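Local structure of DNA mismatch repair protein MutS (Thermus aquaticus, 1EWQ) at residues A136-G140 / P182-E186; L272-L276 / L288-L292; T279-R285 / A525-V529. The protein recognises and binds mismatched DNA base pairs to begin mismatch repair and has a weak ATPase activity. All blocks are in the same frame, centred on the assembly; numbering follows the deposited sequence.

Contact 1 (A136-G140 / P182-E186)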
loop_
_atom_site.group_PDB
_atom_site.type_symbol
_atom_site.label_atom_id
_atom_site.label_comp_id
_atom_site.label_asym_id
_atom_site.label_seq_id
_atom_site.Cartn_x
_atom_site.Cartn_y
_atom_site.Cartn_z
ATOM N N ALA C 136 21.835 4.370 15.830
ATOM C CA ALA C 136 21.684 4.678 17.254
ATOM C C ALA C 136 22.023 6.148 17.493
ATOM O O ALA C 136 23.050 6.640 17.019
ATOM C CB ALA C 136 22.594 3.785 18.090
ATOM N N ILE C 137 21.146 6.825 18.233
ATOM C CA ILE C 137 21.280 8.239 18.570
ATOM C C ILE C 137 21.289 8.423 20.094
ATOM O O ILE C 137 20.424 7.887 20.801
ATOM C CB ILE C 137 20.084 9.056 18.001
ATOM C CG1 ILE C 137 20.112 9.037 16.464
ATOM C CG2 ILE C 137 20.117 10.476 18.536
ATOM C CD1 ILE C 137 18.842 9.576 15.815
ATOM N N ALA C 138 22.259 9.182 20.595
ATOM C CA ALA C 138 22.366 9.443 22.027
ATOM C C ALA C 138 22.916 10.841 22.274
ATOM O O ALA C 138 23.345 11.521 21.342
ATOM C CB ALA C 138 23.267 8.404 22.682
ATOM N N THR C 139 22.898 11.266 23.532
ATOM C CA THR C 139 23.408 12.581 23.904
ATOM C C THR C 139 24.572 12.433 24.866
ATOM O O THR C 139 24.829 11.348 25.374
ATOM C CB THR C 139 22.332 13.433 24.584
ATOM O OG1 THR C 139 21.927 12.800 25.803
ATOM C CG2 THR C 139 21.134 13.602 23.671
ATOM N N GLY C 140 25.278 13.526 25.126
ATOM C CA GLY C 140 26.411 13.448 26.028
ATOM C C GLY C 140 27.608 14.141 25.420
ATOM O O GLY C 140 28.516 13.492 24.896
ATOM N N PRO C 182 17.810 6.388 26.151
ATOM C CA PRO C 182 16.725 6.476 27.131
ATOM C C PRO C 182 16.221 7.912 27.304
ATOM O O PRO C 182 15.016 8.158 27.327
ATOM C CB PRO C 182 17.372 5.933 28.403
ATOM C CG PRO C 182 18.380 4.951 27.872
ATOM C CD PRO C 182 18.985 5.709 26.729
ATOM N N GLU C 183 17.155 8.853 27.417
ATOM C CA GLU C 183 16.817 10.267 27.588
ATOM C C GLU C 183 15.936 10.817 26.471
ATOM O O GLU C 183 15.081 11.665 26.714
ATOM C CB GLU C 183 18.086 11.126 27.646
ATOM C CG GLU C 183 19.315 10.392 28.102
ATOM C CD GLU C 183 20.183 9.934 26.956
ATOM O OE1 GLU C 183 20.677 8.796 27.023
ATOM O OE2 GLU C 183 20.392 10.712 26.003
ATOM N N LEU C 184 16.159 10.349 25.247
ATOM C CA LEU C 184 15.390 10.824 24.099
ATOM C C LEU C 184 14.002 10.211 24.109
ATOM O O LEU C 184 13.023 10.848 23.714
ATOM C CB LEU C 184 16.130 10.485 22.801
ATOM C CG LEU C 184 17.546 11.077 22.724
ATOM C CD1 LEU C 184 18.243 10.613 21.453
ATOM C CD2 LEU C 184 17.467 12.593 22.777
ATOM N N LEU C 185 13.919 8.970 24.563
ATOM C CA LEU C 185 12.633 8.297 24.656
ATOM C C LEU C 185 11.843 8.964 25.788
ATOM O O LEU C 185 10.625 9.080 25.710
ATOM C CB LEU C 185 12.830 6.803 24.933
ATOM C CG LEU C 185 13.553 6.013 23.833
ATOM C CD1 LEU C 185 13.788 4.570 24.284
ATOM C CD2 LEU C 185 12.723 6.052 22.544
ATOM N N GLU C 186 12.553 9.411 26.826
ATOM C CA GLU C 186 11.939 10.093 27.978
ATOM C C GLU C 186 11.400 11.461 27.550
ATOM O O GLU C 186 10.325 11.885 27.979
ATOM C CB GLU C 186 12.968 10.337 29.095
ATOM C CG GLU C 186 13.532 9.113 29.819
ATOM C CD GLU C 186 14.743 9.478 30.697
ATOM O OE1 GLU C 186 14.641 10.444 31.490
ATOM O OE2 GLU C 186 15.796 8.810 30.594
#

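Contact 2 (L272-L276 / L288-L292)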
loop_
_atom_site.group_PDB
_atom_site.type_symbol
_atom_site.label_atom_id
_atom_site.label_comp_id
_atom_site.label_asym_id
_atom_site.label_seq_id
_atom_site.Cartn_x
_atom_site.Cartn_y
_atom_site.Cartn_z
ATOM N N LEU C 272 17.941 10.359 -9.354
ATOM C CA LEU C 272 19.279 10.575 -9.890
ATOM C C LEU C 272 20.032 9.257 -9.795
ATOM O O LEU C 272 20.773 8.877 -10.703
ATOM C CB LEU C 272 20.043 11.625 -9.084
ATOM C CG LEU C 272 21.516 11.725 -9.517
ATOM C CD1 LEU C 272 21.590 12.265 -10.947
ATOM C CD2 LEU C 272 22.299 12.615 -8.570
ATOM N N PHE C 273 19.822 8.563 -8.683
ATOM C CA PHE C 273 20.480 7.298 -8.432
ATOM C C PHE C 273 20.036 6.216 -9.405
ATOM O O PHE C 273 20.856 5.418 -9.861
ATOM C CB PHE C 273 20.224 6.855 -6.990
ATOM C CG PHE C 273 21.071 5.689 -6.549
ATOM C CD1 PHE C 273 22.441 5.681 -6.774
ATOM C CD2 PHE C 273 20.499 4.612 -5.881
ATOM C CE1 PHE C 273 23.236 4.620 -6.343
ATOM C CE2 PHE C 273 21.288 3.543 -5.443
ATOM C CZ PHE C 273 22.662 3.553 -5.678
ATOM N N SER C 274 18.748 6.183 -9.733
ATOM C CA SER C 274 18.258 5.168 -10.659
ATOM C C SER C 274 18.819 5.403 -12.059
ATOM O O SER C 274 19.052 4.455 -12.806
ATOM C CB SER C 274 16.720 5.158 -10.705
ATOM O OG SER C 274 16.218 6.282 -11.398
ATOM N N VAL C 275 19.035 6.667 -12.407
ATOM C CA VAL C 275 19.576 7.021 -13.717
ATOM C C VAL C 275 21.077 6.782 -13.774
ATOM O O VAL C 275 21.596 6.239 -14.740
ATOM C CB VAL C 275 19.327 8.514 -14.046
ATOM C CG1 VAL C 275 20.134 8.924 -15.279
ATOM C CG2 VAL C 275 17.858 8.756 -14.286
ATOM N N LEU C 276 21.766 7.191 -12.719
ATOM C CA LEU C 276 23.212 7.074 -12.633
ATOM C C LEU C 276 23.708 5.646 -12.488
ATOM O O LEU C 276 24.738 5.272 -13.057
ATOM C CB LEU C 276 23.718 7.873 -11.432
ATOM C CG LEU C 276 24.889 8.843 -11.583
ATOM C CD1 LEU C 276 25.620 8.945 -10.240
ATOM C CD2 LEU C 276 25.838 8.379 -12.671
ATOM N N LEU C 288 28.656 3.198 -4.786
ATOM C CA LEU C 288 28.185 4.367 -5.517
ATOM C C LEU C 288 27.231 5.173 -4.641
ATOM O O LEU C 288 27.280 6.391 -4.619
ATOM C CB LEU C 288 27.483 3.959 -6.823
ATOM C CG LEU C 288 26.932 5.120 -7.664
ATOM C CD1 LEU C 288 27.984 6.222 -7.791
ATOM C CD2 LEU C 288 26.503 4.612 -9.042
ATOM N N GLN C 289 26.364 4.486 -3.912
ATOM C CA GLN C 289 25.429 5.191 -3.058
ATOM C C GLN C 289 26.184 5.927 -1.956
ATOM O O GLN C 289 25.819 7.036 -1.570
ATOM C CB GLN C 289 24.413 4.223 -2.450
ATOM C CG GLN C 289 23.404 4.936 -1.570
ATOM C CD GLN C 289 22.145 4.127 -1.332
ATOM O OE1 GLN C 289 22.207 2.950 -0.990
ATOM N NE2 GLN C 289 20.990 4.766 -1.501
ATOM N N SER C 290 27.252 5.307 -1.471
ATOM C CA SER C 290 28.063 5.897 -0.416
ATOM C C SER C 290 28.726 7.187 -0.898
ATOM O O SER C 290 28.839 8.164 -0.145
ATOM C CB SER C 290 29.127 4.904 0.029
ATOM O OG SER C 290 29.824 5.398 1.154
ATOM N N TRP C 291 29.157 7.180 -2.162
ATOM C CA TRP C 291 29.807 8.336 -2.773
ATOM C C TRP C 291 28.787 9.453 -2.959
ATOM O O TRP C 291 29.087 10.615 -2.717
ATOM C CB TRP C 291 30.434 7.959 -4.124
ATOM C CG TRP C 291 31.696 7.120 -4.005
ATOM C CD1 TRP C 291 32.238 6.604 -2.860
ATOM C CD2 TRP C 291 32.558 6.714 -5.075
ATOM N NE1 TRP C 291 33.385 5.903 -3.151
ATOM C CE2 TRP C 291 33.604 5.953 -4.503
ATOM C CE3 TRP C 291 32.549 6.921 -6.465
ATOM C CZ2 TRP C 291 34.632 5.396 -5.272
ATOM C CZ3 TRP C 291 33.577 6.369 -7.232
ATOM C CH2 TRP C 291 34.603 5.614 -6.629
ATOM N N LEU C 292 27.585 9.100 -3.397
ATOM C CA LEU C 292 26.538 10.101 -3.569
ATOM C C LEU C 292 26.106 10.666 -2.207
ATOM O O LEU C 292 25.794 11.846 -2.095
ATOM C CB LEU C 292 25.328 9.493 -4.288
ATOM C CG LEU C 292 25.410 9.374 -5.815
ATOM C CD1 LEU C 292 24.244 8.528 -6.321
ATOM C CD2 LEU C 292 25.372 10.758 -6.453
#

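Contact 3 (T279-R285 / A525-V529)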
loop_
_atom_site.group_PDB
_atom_site.type_symbol
_atom_site.label_atom_id
_atom_site.label_comp_id
_atom_site.label_asym_id
_atom_site.label_seq_id
_atom_site.Cartn_x
_atom_site.Cartn_y
_atom_site.Cartn_z
ATOM N N THR C 279 25.498 -0.131 -12.138
ATOM C CA THR C 279 26.415 -1.011 -11.441
ATOM C C THR C 279 26.034 -2.482 -11.639
ATOM O O THR C 279 24.869 -2.816 -11.763
ATOM C CB THR C 279 26.435 -0.660 -9.936
ATOM O OG1 THR C 279 27.489 -1.375 -9.293
ATOM C CG2 THR C 279 25.130 -1.028 -9.279
ATOM N N ARG C 280 27.029 -3.357 -11.673
ATOM C CA ARG C 280 26.774 -4.780 -11.874
ATOM C C ARG C 280 26.705 -5.613 -10.590
ATOM O O ARG C 280 26.048 -6.649 -10.564
ATOM C CB ARG C 280 27.826 -5.353 -12.827
ATOM C CG ARG C 280 27.594 -4.941 -14.283
ATOM C CD ARG C 280 26.262 -5.507 -14.757
ATOM N NE ARG C 280 25.759 -4.923 -15.998
ATOM C CZ ARG C 280 26.058 -5.362 -17.218
ATOM N NH1 ARG C 280 26.873 -6.403 -17.379
ATOM N NH2 ARG C 280 25.523 -4.770 -18.277
ATOM N N THR C 281 27.351 -5.151 -9.525
ATOM C CA THR C 281 27.345 -5.883 -8.261
ATOM C C THR C 281 26.724 -5.083 -7.106
ATOM O O THR C 281 26.624 -3.860 -7.167
ATOM C CB THR C 281 28.760 -6.250 -7.851
ATOM O OG1 THR C 281 29.486 -5.050 -7.570
ATOM C CG2 THR C 281 29.462 -7.003 -8.968
ATOM N N ALA C 282 26.323 -5.778 -6.045
ATOM C CA ALA C 282 25.725 -5.098 -4.905
ATOM C C ALA C 282 26.769 -4.209 -4.217
ATOM O O ALA C 282 26.479 -3.063 -3.893
ATOM C CB ALA C 282 25.136 -6.114 -3.919
ATOM N N PRO C 283 27.991 -4.728 -3.987
ATOM C CA PRO C 283 29.038 -3.923 -3.338
ATOM C C PRO C 283 29.274 -2.623 -4.122
ATOM O O PRO C 283 29.561 -1.573 -3.547
ATOM C CB PRO C 283 30.255 -4.842 -3.369
ATOM C CG PRO C 283 29.643 -6.226 -3.269
ATOM C CD PRO C 283 28.444 -6.120 -4.197
ATOM N N GLY C 284 29.140 -2.720 -5.441
ATOM C CA GLY C 284 29.312 -1.572 -6.311
ATOM C C GLY C 284 28.159 -0.602 -6.159
ATOM O O GLY C 284 28.373 0.596 -6.041
ATOM N N ARG C 285 26.930 -1.099 -6.165
ATOM C CA ARG C 285 25.783 -0.207 -5.987
ATOM C C ARG C 285 25.904 0.501 -4.641
ATOM O O ARG C 285 25.607 1.689 -4.530
ATOM C CB ARG C 285 24.458 -0.978 -6.029
ATOM C CG ARG C 285 23.250 -0.087 -5.786
ATOM C CD ARG C 285 21.926 -0.825 -5.962
ATOM N NE ARG C 285 21.751 -1.294 -7.332
ATOM C CZ ARG C 285 20.738 -2.047 -7.751
ATOM N NH1 ARG C 285 19.779 -2.426 -6.914
ATOM N NH2 ARG C 285 20.703 -2.446 -9.013
ATOM N N ALA C 525 34.354 -3.735 -6.333
ATOM C CA ALA C 525 33.247 -2.802 -6.137
ATOM C C ALA C 525 33.645 -1.470 -6.777
ATOM O O ALA C 525 32.868 -0.853 -7.508
ATOM C CB ALA C 525 32.964 -2.603 -4.644
ATOM N N GLU C 526 34.867 -1.035 -6.503
ATOM C CA GLU C 526 35.346 0.221 -7.059
ATOM C C GLU C 526 35.374 0.181 -8.585
ATOM O O GLU C 526 34.876 1.086 -9.249
ATOM C CB GLU C 526 36.741 0.542 -6.516
ATOM C CG GLU C 526 36.830 1.931 -5.921
ATOM C CD GLU C 526 38.206 2.261 -5.392
ATOM O OE1 GLU C 526 38.688 1.550 -4.480
ATOM O OE2 GLU C 526 38.799 3.238 -5.895
ATOM N N LEU C 527 35.950 -0.880 -9.139
ATOM C CA LEU C 527 36.027 -1.023 -10.588
ATOM C C LEU C 527 34.625 -1.099 -11.180
ATOM O O LEU C 527 34.392 -0.625 -12.286
ATOM C CB LEU C 527 36.819 -2.280 -10.949
ATOM C CG LEU C 527 38.235 -2.267 -10.381
ATOM C CD1 LEU C 527 38.861 -3.637 -10.514
ATOM C CD2 LEU C 527 39.063 -1.207 -11.114
ATOM N N ASP C 528 33.697 -1.705 -10.438
ATOM C CA ASP C 528 32.311 -1.823 -10.890
ATOM C C ASP C 528 31.744 -0.407 -11.057
ATOM O O ASP C 528 31.082 -0.110 -12.061
ATOM C CB ASP C 528 31.494 -2.640 -9.866
ATOM C CG ASP C 528 30.023 -2.852 -10.279
ATOM O OD1 ASP C 528 29.709 -2.827 -11.491
ATOM O OD2 ASP C 528 29.177 -3.071 -9.376
ATOM N N VAL C 529 32.037 0.468 -10.097
ATOM C CA VAL C 529 31.554 1.847 -10.134
ATOM C C VAL C 529 32.152 2.681 -11.273
ATOM O O VAL C 529 31.430 3.360 -12.002
ATOM C CB VAL C 529 31.807 2.544 -8.789
ATOM C CG1 VAL C 529 31.516 4.032 -8.902
ATOM C CG2 VAL C 529 30.892 1.925 -7.713
#

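Contact 1 (A136-G140 / P182-E186)
Thr-139 and Glu-183 lie alongside each other, with their side chains running in opposite directions. Between them the hydroxyl of Thr-139 gives a short hydrogen bond, OG1 to OE2 of Glu-183, at 2.6 Å. The donor does not sit in the carboxylate plane. It comes from above it, 47° out. With chi1 at 63°, Thr-139 turns OG1 to OE2 of Glu-183 and leaves CG2 beside CD2 of Leu-184. The Glu-183 chain is bent at chi2 (98°), which turns its carboxylate toward Thr-139. Its other oxygen, OE1, forms a salt bridge with Arg-219 of helix 215-232. Arg-219 also hydrogen-bonds the carbonyl O of Thr-139.

Next to this polar pair, Leu-184 points its fork at the strand. CD2 of Leu-184 meets CG2 of Thr-139 at 3.9 Å. CD1 of Leu-184 presses on CG2 of Ile-137 at 3.5 Å, closer than usual for two methyl groups, and the two side chains cross at about a right angle. The same CD1 of Leu-184 lies 3.6 Å from the backbone O of Ile-137.

The site belongs to the MutS domain II, whose fold resembles RNase H. Strand 134-139 runs parallel to strand 177-180 in a mixed sheet, and helix 182-186 follows the latter strand closely. The helix and strand axes pass 8.1 Å apart and nearly perpendicular. Ile-137 also packs on helices 163-173 and 188-197, and Leu-184 on Phe-190.

The chemistry is thus split in two. Leucine and isoleucine methyls close the buried part. At the strand end, one carboxylate is shared between a neutral hydroxyl and an arginine, so its charge is probably well compensated and its rotation restricted.

Contact 2 (L272-L276 / L288-L292)
Phe-273 lays its ring against Leu-288, Gln-289 and Leu-292 of the next helix. The contact joins two consecutive helices of the helical MutS domain III, 272-276 and 282-293. Their short segments run 135° apart, a tilted antiparallel pair, with axes 11.4 Å apart. The interface is side-chain packing.

The Phe-273 side chain leaves its helix with CG trans to the backbone N (chi1 -169°). CB and CG serve as the stalk that carries the ring across. CD1 of Phe-273 is 3.4 Å from CD1 of Leu-292, which comes in obliquely. CE1 of Phe-273 has CG of Leu-288 beside it at 4.0 Å, at the ring edge and close to the ring plane. CZ of Phe-273, the tip, meets CB of Gln-289 at 3.7 Å, on the same side of the ring as Leu-292. CE2 of Phe-273 is 4.1 Å from NE2 of Gln-289, and the amide plane is 14° from that of the ring.

Leucines continue the packing beside the ring. CD1 of Leu-276 reaches CD1 of Leu-292 at 4.2 Å and is slightly farther from Leu-288. Leu-272 and Leu-276 also pack on helix 589-603, and Leu-292 touches Val-605. The pair therefore borders the ATPase part of the chain, MutS domain V. On another side Leu-288 meets Val-529 of helix 514-540. At the far end of the leucine row, the CD2 methyls of Leu-272 and Leu-292 stand 4.2 Å apart.

Contact 3 (T279-R285 / A525-V529)
The carboxylate of Asp-528 is inserted among Thr-279, Arg-280 and Thr-281. N and OG1 of Thr-281 lie on one side of its plane. Thr-279 OG1 is modelled on the other side, too close to OD2 for its place to be trusted. At the edge, the backbone N of Arg-280 bonds OD1 of Asp-528 at 2.7 Å through the syn lone pair, nearly straight at 167°. CB of Arg-280 lies 3.4 Å from the same OD1 of Asp-528, and the rest of the side chain leads away.

OD2 of Asp-528 accepts from Thr-281 twice, from N at 2.8 Å and from OG1 at 2.7 Å. The clash leaves the place of OD2 somewhat uncertain too. Thr-281 is the N-cap of helix 282-293. A chi1 of 66° brings OG1 of Thr-281 to where it also accepts from Gly-284 N, at 3.2 Å. With a valine in its place, Gly-284 N would probably lose its cap and OD2 one of its donors.

Beside this polar cluster the helices come very near. The CA atoms of Gly-284 and Ala-525 are 4.1 Å apart, and a side chain on Gly-284 would run into the carboxylate. CB of Pro-283 meets CB of Ala-525 at 3.7 Å, and CG2 of Val-529 touches the O of Gly-284. Leu-326 of helix 316-326 also packs on Asp-528.

The contact ties the start of helix 282-293 to helix 514-540 within MutS domain III. A buried carboxylate pays for its charge with main-chain N-H groups and a capping hydroxyl. The nearby helix N-terminus would probably help stabilise it as an anion.

How the contacts relate
Contacts 2 and 3 form one continuous region of MutS domain III. Both use helix 282-293, and their centres are about 11 Å apart. Their segments alternate along the chain. Trp-291 CZ3 meets Val-529 CG1 at 3.5 Å, and Phe-273 CZ lies 3.7 Å from Arg-285 O. Helix 282-293 meets helix 514-540 from its start to Trp-291 and packs on helix 272-276 through Leu-288, Gln-289 and Leu-292. Contact 1 is separate, in domain II, with its centre about 31 Å from that of contact 2 and about 36 Å from that of contact 3. All three lie away from the predicted ATP site. Their nearest atoms are about 35, 33 and 29 Å from the bound DNA, in order.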